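Local atomic coordinates of conserved hypothetical protein TM0937 (Thermotoga maritima, PDB entry 2ESH), a protein that is of unknown function but, as a member of the PadR-like family of helix-turn-helix regulators, probably binds DNA to control transcription. Residues Phe9-Leu19 / Ile93-Lys101. Numbering follows the deposited sequence.
Sequences FRGWWLASTIL and ILRSLEDMK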
ATOM      1  N   PHE A   9      -1.477  -8.672  -8.457  1.00 44.02           N
ATOM      2  CA  PHE A   9      -1.323  -8.651  -7.041  1.00 42.48           C
ATOM      3  C   PHE A   9      -0.432  -7.500  -6.574  1.00 43.22           C
ATOM      4  O   PHE A   9      -0.705  -6.874  -5.558  1.00 42.95           O
ATOM      5  CB  PHE A   9      -0.730  -9.984  -6.626  1.00 42.64           C
ATOM      6  CG  PHE A   9      -0.340 -10.054  -5.204  1.00 39.33           C
ATOM      7  CD1 PHE A   9      -1.290 -10.247  -4.225  1.00 39.51           C
ATOM      8  CD2 PHE A   9       0.973  -9.904  -4.835  1.00 43.18           C
ATOM      9  CE1 PHE A   9      -0.948 -10.301  -2.878  1.00 38.14           C
ATOM     10  CE2 PHE A   9       1.311  -9.976  -3.488  1.00 42.08           C
ATOM     11  CZ  PHE A   9       0.319 -10.175  -2.524  1.00 37.81           C
ATOM     12  N   ARG A  10       0.630  -7.222  -7.333  1.00 43.22           N
ATOM     13  CA  ARG A  10       1.659  -6.209  -7.019  1.00 42.80           C
ATOM     14  C   ARG A  10       0.998  -4.791  -6.904  1.00 41.14           C
ATOM     15  O   ARG A  10       1.278  -4.022  -5.944  1.00 39.23           O
ATOM     16  CB  ARG A  10       2.714  -6.227  -8.160  1.00 43.17           C
ATOM     17  CG  ARG A  10       4.077  -5.765  -7.754  1.00 51.33           C
ATOM     18  CD  ARG A  10       4.970  -5.290  -8.923  1.00 58.12           C
ATOM     19  NE  ARG A  10       4.377  -4.063  -9.415  1.00 67.36           N
ATOM     20  CZ  ARG A  10       4.699  -2.826  -9.028  1.00 71.30           C
ATOM     21  NH1 ARG A  10       5.696  -2.618  -8.154  1.00 72.20           N
ATOM     22  NH2 ARG A  10       4.012  -1.792  -9.547  1.00 69.98           N
ATOM     23  N   GLY A  11       0.162  -4.490  -7.921  1.00 38.63           N
ATOM     24  CA  GLY A  11      -0.820  -3.392  -7.937  1.00 39.30           C
ATOM     25  C   GLY A  11      -1.610  -3.228  -6.626  1.00 38.25           C
ATOM     26  O   GLY A  11      -1.603  -2.167  -6.038  1.00 38.40           O
ATOM     27  N   TRP A  12      -2.147  -4.335  -6.108  1.00 36.98           N
ATOM     28  CA  TRP A  12      -2.991  -4.316  -4.956  1.00 35.46           C
ATOM     29  C   TRP A  12      -2.115  -4.081  -3.742  1.00 34.89           C
ATOM     30  O   TRP A  12      -2.404  -3.328  -2.847  1.00 32.93           O
ATOM     31  CB  TRP A  12      -3.725  -5.666  -4.871  1.00 34.13           C
ATOM     32  CG  TRP A  12      -4.603  -5.731  -3.668  1.00 31.54           C
ATOM     33  CD1 TRP A  12      -5.855  -5.238  -3.583  1.00 29.88           C
ATOM     34  CD2 TRP A  12      -4.307  -6.321  -2.382  1.00 29.78           C
ATOM     35  NE1 TRP A  12      -6.370  -5.444  -2.312  1.00 32.94           N
ATOM     36  CE2 TRP A  12      -5.456  -6.111  -1.554  1.00 28.69           C
ATOM     37  CE3 TRP A  12      -3.213  -7.016  -1.859  1.00 30.34           C
ATOM     38  CZ2 TRP A  12      -5.563  -6.601  -0.245  1.00 25.90           C
ATOM     39  CZ3 TRP A  12      -3.308  -7.512  -0.546  1.00 30.70           C
ATOM     40  CH2 TRP A  12      -4.465  -7.288   0.254  1.00 31.56           C
ATOM     41  N   TRP A  13      -0.990  -4.747  -3.753  1.00 36.90           N
ATOM     42  CA  TRP A  13      -0.070  -4.681  -2.642  1.00 36.54           C
ATOM     43  C   TRP A  13       0.594  -3.294  -2.572  1.00 36.89           C
ATOM     44  O   TRP A  13       0.852  -2.781  -1.470  1.00 36.78           O
ATOM     45  CB  TRP A  13       0.966  -5.785  -2.823  1.00 36.79           C
ATOM     46  CG  TRP A  13       1.808  -5.954  -1.612  1.00 37.12           C
ATOM     47  CD1 TRP A  13       2.997  -5.371  -1.360  1.00 40.03           C
ATOM     48  CD2 TRP A  13       1.475  -6.699  -0.463  1.00 36.51           C
ATOM     49  NE1 TRP A  13       3.479  -5.787  -0.143  1.00 40.12           N
ATOM     50  CE2 TRP A  13       2.543  -6.583   0.441  1.00 37.60           C
ATOM     51  CE3 TRP A  13       0.396  -7.533  -0.131  1.00 43.81           C
ATOM     52  CZ2 TRP A  13       2.544  -7.223   1.700  1.00 44.83           C
ATOM     53  CZ3 TRP A  13       0.397  -8.183   1.148  1.00 42.25           C
ATOM     54  CH2 TRP A  13       1.450  -8.015   2.030  1.00 40.06           C
ATOM     55  N   LEU A  14       0.867  -2.677  -3.727  1.00 35.96           N
ATOM     56  CA  LEU A  14       1.363  -1.290  -3.721  1.00 36.60           C
ATOM     57  C   LEU A  14       0.305  -0.235  -3.178  1.00 36.77           C
ATOM     58  O   LEU A  14       0.564   0.508  -2.219  1.00 38.07           O
ATOM     59  CB  LEU A  14       1.893  -0.906  -5.145  1.00 36.36           C
ATOM     60  CG  LEU A  14       2.658   0.456  -5.225  1.00 38.69           C
ATOM     61  CD1 LEU A  14       3.981   0.538  -4.370  1.00 36.70           C
ATOM     62  CD2 LEU A  14       2.913   0.863  -6.726  1.00 39.72           C
ATOM     63  N   ALA A  15      -0.889  -0.210  -3.764  1.00 35.52           N
ATOM     64  CA  ALA A  15      -1.986   0.699  -3.334  1.00 34.60           C
ATOM     65  C   ALA A  15      -2.238   0.560  -1.848  1.00 34.75           C
ATOM     66  O   ALA A  15      -2.411   1.560  -1.170  1.00 34.28           O
ATOM     67  CB  ALA A  15      -3.246   0.421  -4.104  1.00 34.28           C
ATOM     68  N   SER A  16      -2.267  -0.691  -1.367  1.00 34.11           N
ATOM     69  CA  SER A  16      -2.620  -1.008  -0.010  1.00 33.85           C
ATOM     70  C   SER A  16      -1.596  -0.433   0.884  1.00 33.48           C
ATOM     71  O   SER A  16      -1.931   0.168   1.887  1.00 32.85           O
ATOM     72  CB  SER A  16      -2.742  -2.530   0.214  1.00 32.24           C
ATOM     73  OG  SER A  16      -3.884  -2.927  -0.581  1.00 37.41           O
ATOM     74  N   THR A  17      -0.330  -0.621   0.507  0.50 33.35           N
ATOM     75  CA  THR A  17       0.778  -0.198   1.346  0.50 33.18           C
ATOM     76  C   THR A  17       0.876   1.313   1.401  0.50 32.92           C
ATOM     77  O   THR A  17       1.110   1.876   2.464  0.50 30.30           O
ATOM     78  CB  THR A  17       2.116  -0.735   0.811  0.50 33.41           C
ATOM     79  OG1 THR A  17       2.069  -2.166   0.806  0.50 35.99           O
ATOM     80  CG2 THR A  17       3.243  -0.257   1.673  0.50 29.73           C
ATOM     81  N   ILE A  18       0.723   1.942   0.228  1.00 33.97           N
ATOM     82  CA  ILE A  18       0.699   3.369   0.119  1.00 36.76           C
ATOM     83  C   ILE A  18      -0.409   4.031   0.916  1.00 37.56           C
ATOM     84  O   ILE A  18      -0.121   5.045   1.626  1.00 38.79           O
ATOM     85  CB  ILE A  18       0.661   3.895  -1.294  1.00 38.64           C
ATOM     86  CG1 ILE A  18       1.988   3.607  -2.057  1.00 40.85           C
ATOM     87  CG2 ILE A  18       0.605   5.388  -1.246  1.00 41.47           C
ATOM     88  CD1 ILE A  18       1.851   4.000  -3.643  1.00 37.48           C
ATOM     89  N   LEU A  19      -1.616   3.472   0.867  1.00 37.21           N
ATOM     90  CA  LEU A  19      -2.741   4.005   1.662  1.00 37.43           C
ATOM     91  C   LEU A  19      -2.383   4.024   3.123  1.00 37.27           C
ATOM     92  O   LEU A  19      -2.556   5.011   3.817  1.00 37.80           O
ATOM     93  CB  LEU A  19      -4.047   3.185   1.463  1.00 38.05           C
ATOM     94  CG  LEU A  19      -5.424   3.736   1.938  1.00 37.71           C
ATOM     95  CD1 LEU A  19      -5.623   5.118   1.417  1.00 40.17           C
ATOM     96  CD2 LEU A  19      -6.564   2.893   1.387  1.00 40.50           C
ATOM     97  N   ILE A  93      -9.187  -4.053   2.904  1.00 32.58           N
ATOM     98  CA  ILE A  93      -7.845  -4.607   2.656  1.00 31.50           C
ATOM     99  C   ILE A  93      -7.454  -5.448   3.842  1.00 30.94           C
ATOM    100  O   ILE A  93      -6.888  -6.543   3.707  1.00 30.47           O
ATOM    101  CB  ILE A  93      -6.833  -3.460   2.527  1.00 31.03           C
ATOM    102  CG1 ILE A  93      -6.841  -2.978   1.079  1.00 31.43           C
ATOM    103  CG2 ILE A  93      -5.412  -3.909   2.999  1.00 32.13           C
ATOM    104  CD1 ILE A  93      -6.390  -1.541   0.938  1.00 34.42           C
ATOM    105  N   LEU A  94      -7.815  -4.956   5.024  1.00 31.57           N
ATOM    106  CA  LEU A  94      -7.483  -5.619   6.237  1.00 32.92           C
ATOM    107  C   LEU A  94      -8.201  -6.995   6.214  1.00 34.78           C
ATOM    108  O   LEU A  94      -7.596  -8.012   6.427  1.00 37.79           O
ATOM    109  CB  LEU A  94      -7.867  -4.753   7.459  1.00 32.50           C
ATOM    110  CG  LEU A  94      -7.792  -5.501   8.806  1.00 34.56           C
ATOM    111  CD1 LEU A  94      -6.318  -5.771   9.177  1.00 29.03           C
ATOM    112  CD2 LEU A  94      -8.492  -4.784   9.929  1.00 32.39           C
ATOM    113  N   ARG A  95      -9.472  -7.045   5.877  1.00 34.67           N
ATOM    114  CA  ARG A  95     -10.157  -8.302   5.949  1.00 34.04           C
ATOM    115  C   ARG A  95      -9.515  -9.291   4.964  1.00 32.34           C
ATOM    116  O   ARG A  95      -9.430 -10.512   5.238  1.00 31.49           O
ATOM    117  CB  ARG A  95     -11.629  -8.062   5.570  1.00 35.09           C
ATOM    118  CG  ARG A  95     -12.408  -9.390   5.307  1.00 40.53           C
ATOM    119  CD  ARG A  95     -13.880  -9.167   5.283  1.00 46.21           C
ATOM    120  NE  ARG A  95     -14.396  -8.944   6.635  1.00 51.71           N
ATOM    121  CZ  ARG A  95     -15.680  -8.700   6.939  1.00 50.26           C
ATOM    122  NH1 ARG A  95     -16.612  -8.618   5.989  1.00 47.62           N
ATOM    123  NH2 ARG A  95     -16.014  -8.505   8.191  1.00 44.58           N
ATOM    124  N   SER A  96      -9.128  -8.800   3.789  1.00 31.27           N
ATOM    125  CA  SER A  96      -8.454  -9.654   2.800  1.00 31.44           C
ATOM    126  C   SER A  96      -7.058 -10.154   3.194  1.00 32.47           C
ATOM    127  O   SER A  96      -6.633 -11.219   2.774  1.00 32.33           O
ATOM    128  CB  SER A  96      -8.266  -8.905   1.525  1.00 32.16           C
ATOM    129  OG  SER A  96      -9.417  -8.935   0.763  1.00 32.68           O
ATOM    130  N   LEU A  97      -6.318  -9.348   3.950  1.00 34.14           N
ATOM    131  CA  LEU A  97      -5.047  -9.769   4.525  1.00 34.85           C
ATOM    132  C   LEU A  97      -5.273 -10.946   5.468  1.00 36.34           C
ATOM    133  O   LEU A  97      -4.456 -11.897   5.457  1.00 35.67           O
ATOM    134  CB  LEU A  97      -4.321  -8.610   5.239  1.00 33.89           C
ATOM    135  CG  LEU A  97      -3.756  -7.491   4.340  1.00 34.81           C
ATOM    136  CD1 LEU A  97      -3.233  -6.349   5.211  1.00 27.99           C
ATOM    137  CD2 LEU A  97      -2.593  -8.014   3.432  1.00 33.23           C
ATOM    138  N   GLU A  98      -6.352 -10.882   6.270  0.50 35.77           N
ATOM    139  CA  GLU A  98      -6.772 -12.010   7.136  0.50 35.93           C
ATOM    140  C   GLU A  98      -7.157 -13.264   6.341  0.50 37.44           C
ATOM    141  O   GLU A  98      -6.846 -14.384   6.751  0.50 38.27           O
ATOM    142  CB  GLU A  98      -7.911 -11.597   8.052  0.50 35.27           C
ATOM    143  CG  GLU A  98      -7.514 -10.544   9.073  0.50 32.62           C
ATOM    144  CD  GLU A  98      -8.673  -9.724   9.582  0.50 35.34           C
ATOM    145  OE1 GLU A  98      -9.861  -9.930   9.169  0.50 37.05           O
ATOM    146  OE2 GLU A  98      -8.392  -8.856  10.421  0.50 34.98           O
ATOM    147  N   ASP A  99      -7.825 -13.068   5.203  1.00 38.67           N
ATOM    148  CA  ASP A  99      -8.097 -14.140   4.225  1.00 38.62           C
ATOM    149  C   ASP A  99      -6.764 -14.762   3.762  1.00 38.50           C
ATOM    150  O   ASP A  99      -6.579 -15.963   3.776  1.00 37.97           O
ATOM    151  CB  ASP A  99      -8.815 -13.566   2.984  1.00 38.70           C
ATOM    152  CG  ASP A  99     -10.259 -13.244   3.236  1.00 40.50           C
ATOM    153  OD1 ASP A  99     -10.721 -13.576   4.357  1.00 43.66           O
ATOM    154  OD2 ASP A  99     -10.936 -12.650   2.341  1.00 41.08           O
ATOM    155  N   MET A 100      -5.834 -13.908   3.367  1.00 38.30           N
ATOM    156  CA  MET A 100      -4.588 -14.352   2.755  1.00 37.21           C
ATOM    157  C   MET A 100      -3.828 -15.094   3.784  1.00 34.77           C
ATOM    158  O   MET A 100      -3.336 -16.141   3.498  1.00 35.55           O
ATOM    159  CB  MET A 100      -3.704 -13.174   2.302  1.00 36.08           C
ATOM    160  CG  MET A 100      -4.235 -12.400   1.127  1.00 42.29           C
ATOM    161  SD  MET A 100      -2.978 -11.109   0.682  1.00 47.71           S
ATOM    162  CE  MET A 100      -1.568 -12.194   0.423  1.00 22.45           C
ATOM    163  N   LYS A 101      -3.780 -14.570   4.993  1.00 34.69           N
ATOM    164  CA  LYS A 101      -2.996 -15.177   6.025  1.00 37.11           C
ATOM    165  C   LYS A 101      -3.531 -16.567   6.384  1.00 36.73           C
ATOM    166  O   LYS A 101      -2.750 -17.465   6.643  1.00 37.51           O
ATOM    167  CB  LYS A 101      -2.806 -14.228   7.260  1.00 36.89           C
ATOM    168  CG  LYS A 101      -2.565 -14.994   8.535  1.00 39.37           C
ATOM    169  CD  LYS A 101      -2.340 -14.126   9.731  1.00 48.86           C
ATOM    170  CE  LYS A 101      -3.610 -13.594  10.355  1.00 55.24           C
ATOM    171  NZ  LYS A 101      -3.170 -13.289  11.777  1.00 57.61           N
TER
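The carbonyl oxygen of Trp12, on the side of helix 8-24 that faces Ile93, is gripped twice: by the backbone N of Ser16 and, from the opposite face of the carbonyl plane, by Ser16 OG, 2.7 Å from Trp12 O. The C=O...OG angle is 147°, with the hydroxyl tilted out of the plane. Ser16 OG also lies 3.7 Å above the middle of the Trp12 ring. Ile93 CD1 comes within 3.2 Å of Ser16 OG. The buried hydroxyl is thus satisfied inside its own helix, and what it meets on segment 93-101 is the hydrocarbon side chain of Ile93. With CG trans to the backbone N (chi1 179°), the Trp12 indole reaches across to helix 84-116 and sits as a knob in the hole made by Ile93, Ser96, Leu97 and Met100. Its outer benzo rim does the touching: CH2 meets Leu97 CD2 at 3.8 Å, the methyl lying at the ring edge, while CZ2 rests near Ser96 CB and Ile93 CG1. The contact joins the N-terminal helix of the winged helix-turn-helix domain expected of PadR-like proteins, whose other side packs through Leu14 and Ile18 on Val55 of helix 52-61, to the long C-terminal helix. The N-to-C directions of the two segments differ by 129°, and their axes come no closer than 11.8 Å. PadR relatives commonly dimerise through such a C-terminal helix. Met100 SD makes an oblique Met-aromatic contact with Trp12, 4.8 Å from the centroid of its six-membered ring. A bend at the last torsion of Met100 carries CE on to Phe9, 3.9 Å from CE1 of that ring. Leu97 CD2 also reaches Trp13 CZ3, the two side chains crossing at about a right angle, while Trp13 touches Ile46 and Met49 as well.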